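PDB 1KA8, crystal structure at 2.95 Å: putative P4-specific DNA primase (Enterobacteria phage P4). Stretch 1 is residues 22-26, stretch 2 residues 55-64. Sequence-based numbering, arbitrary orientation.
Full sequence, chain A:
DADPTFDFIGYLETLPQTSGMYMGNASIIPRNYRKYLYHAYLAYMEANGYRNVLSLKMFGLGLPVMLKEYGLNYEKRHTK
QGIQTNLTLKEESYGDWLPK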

# COMPACT_ATOMS: atom_id res chain seq x y z
N TYR A 22 14.06 -10.74 -8.43
CA TYR A 22 14.61 -9.43 -8.74
C TYR A 22 13.44 -8.44 -8.99
O TYR A 22 12.39 -8.79 -9.57
CB TYR A 22 15.50 -9.52 -9.99
CG TYR A 22 16.96 -9.89 -9.75
CD1 TYR A 22 17.39 -11.22 -9.77
CD2 TYR A 22 17.92 -8.88 -9.59
CE1 TYR A 22 18.75 -11.53 -9.65
CE2 TYR A 22 19.28 -9.19 -9.46
CZ TYR A 22 19.70 -10.51 -9.50
OH TYR A 22 21.06 -10.79 -9.40
N MET A 23 13.60 -7.21 -8.54
CA MET A 23 12.56 -6.22 -8.76
C MET A 23 12.73 -5.74 -10.18
O MET A 23 13.24 -4.65 -10.38
CB MET A 23 12.78 -5.01 -7.82
CG MET A 23 11.67 -3.96 -7.87
SD MET A 23 10.17 -4.76 -7.39
CE MET A 23 10.43 -4.77 -5.70
N GLY A 24 12.32 -6.53 -11.18
CA GLY A 24 12.53 -6.08 -12.56
C GLY A 24 12.01 -4.68 -12.88
O GLY A 24 12.03 -3.78 -12.04
N ASN A 25 11.57 -4.47 -14.11
CA ASN A 25 11.02 -3.18 -14.47
C ASN A 25 10.34 -3.34 -15.81
O ASN A 25 10.52 -4.34 -16.49
CB ASN A 25 12.10 -2.12 -14.49
CG ASN A 25 13.06 -2.33 -15.59
OD1 ASN A 25 14.22 -1.98 -15.48
ND2 ASN A 25 12.59 -2.90 -16.69
N ALA A 26 9.54 -2.36 -16.18
CA ALA A 26 8.78 -2.43 -17.41
C ALA A 26 9.59 -2.61 -18.70
O ALA A 26 9.11 -3.19 -19.67
CB ALA A 26 7.91 -1.21 -17.52
N SER A 55 2.69 1.54 -11.10
CA SER A 55 3.96 1.72 -11.78
C SER A 55 5.02 1.01 -10.96
O SER A 55 4.78 0.63 -9.82
CB SER A 55 4.30 3.20 -11.81
OG SER A 55 4.45 3.68 -10.48
N LEU A 56 6.20 0.84 -11.54
CA LEU A 56 7.29 0.22 -10.82
C LEU A 56 7.52 1.06 -9.58
O LEU A 56 7.59 0.54 -8.48
CB LEU A 56 8.55 0.18 -11.73
CG LEU A 56 9.94 -0.37 -11.35
CD1 LEU A 56 10.67 0.63 -10.47
CD2 LEU A 56 9.83 -1.73 -10.67
N LYS A 57 7.61 2.37 -9.76
CA LYS A 57 7.86 3.27 -8.65
C LYS A 57 6.83 3.13 -7.54
O LYS A 57 7.18 3.03 -6.36
CB LYS A 57 7.87 4.71 -9.15
CG LYS A 57 8.46 5.70 -8.17
CD LYS A 57 8.45 7.11 -8.77
CE LYS A 57 9.37 8.07 -8.02
NZ LYS A 57 10.79 7.58 -8.00
N MET A 58 5.56 3.12 -7.92
CA MET A 58 4.48 3.02 -6.95
C MET A 58 4.49 1.65 -6.31
O MET A 58 4.38 1.53 -5.09
CB MET A 58 3.11 3.31 -7.61
CG MET A 58 2.88 4.81 -7.91
SD MET A 58 3.14 5.87 -6.41
CE MET A 58 1.43 5.95 -5.77
N PHE A 59 4.64 0.63 -7.14
CA PHE A 59 4.69 -0.74 -6.66
C PHE A 59 5.81 -0.83 -5.62
O PHE A 59 5.64 -1.34 -4.51
CB PHE A 59 5.00 -1.67 -7.82
CG PHE A 59 5.02 -3.11 -7.45
CD1 PHE A 59 3.86 -3.89 -7.56
CD2 PHE A 59 6.18 -3.70 -6.95
CE1 PHE A 59 3.86 -5.23 -7.20
CE2 PHE A 59 6.19 -5.04 -6.57
CZ PHE A 59 5.02 -5.81 -6.70
N GLY A 60 6.96 -0.31 -6.00
CA GLY A 60 8.10 -0.35 -5.11
C GLY A 60 7.77 0.16 -3.73
O GLY A 60 8.03 -0.51 -2.74
N LEU A 61 7.21 1.36 -3.66
CA LEU A 61 6.82 1.99 -2.40
C LEU A 61 5.89 1.15 -1.55
O LEU A 61 6.06 1.01 -0.34
CB LEU A 61 6.07 3.29 -2.66
CG LEU A 61 6.76 4.56 -3.14
CD1 LEU A 61 5.71 5.69 -3.19
CD2 LEU A 61 7.90 4.92 -2.19
N GLY A 62 4.86 0.62 -2.20
CA GLY A 62 3.87 -0.16 -1.50
C GLY A 62 4.39 -1.47 -0.96
O GLY A 62 4.06 -1.84 0.17
N LEU A 63 5.20 -2.16 -1.77
CA LEU A 63 5.79 -3.46 -1.40
C LEU A 63 6.10 -3.60 0.09
O LEU A 63 5.45 -4.38 0.79
CB LEU A 63 7.06 -3.70 -2.22
CG LEU A 63 7.42 -5.12 -2.67
CD1 LEU A 63 8.87 -5.11 -3.09
CD2 LEU A 63 7.19 -6.13 -1.55
N PRO A 64 7.08 -2.84 0.61
CA PRO A 64 7.47 -2.90 2.02
C PRO A 64 6.28 -2.86 2.97
O PRO A 64 6.20 -3.64 3.92
CB PRO A 64 8.34 -1.66 2.20
CG PRO A 64 8.96 -1.52 0.89
CD PRO A 64 7.81 -1.74 -0.05

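The contact joins an irregular segment, residues 22-26, to one flank of the helix that begins at L56, and it is carried by side-chain packing: no hydrogen bond crosses between the stretches, and the buried surface, summed over both, is 223 Å². M23 supplies the largest share, 81 Å². Its CA-to-CB bond points toward the helix, and with chi1 at -175° (t), chi2 at 60° (p) and chi3 at 79° (p) the chain leaves CB extended and then bends twice. M23 CG lies 4.0 Å from L56 CD2, M23 SD lies 4.1 Å from F59 CE2, and M23 CE reaches L63 CD1 at 3.1 Å. One side chain thus touches residues spread over two helical turns. The last distance is closer than two methyl carbons can comfortably lie, so at 2.95 Å resolution it shows that the two ends meet but probably reflects coordinate error in one or both side chains.

The approach to F59 is oblique: M23 SD sits 5.2 Å from the ring centroid, 70° off the ring normal. The F59 CA-to-CB bond points toward the segment, and chi1 at -177° (t) with chi2 at 92° brings CE2 to M23.

L56, with chi1 at 179° (t) and chi2 at -77° (m), places CD2 3.3 Å from G24 O as well as against M23, while its CG lies 4.2 Å from N25 CB. L63 has chi1 between wells (-146°), although chi2 is t (-164°); this is the side chain that makes the short approach to M23, so its conformation deserves caution.

S55 takes no part in the contact; it caps the helix. Its chi1 of 62° (p) lets OG accept a hydrogen bond from M58 N (2.8 Å, N-H...acceptor angle 160°). Backbone bonds follow, including G60 N to L56 O at 2.7 Å and L63 N to F59 O at 2.9 Å.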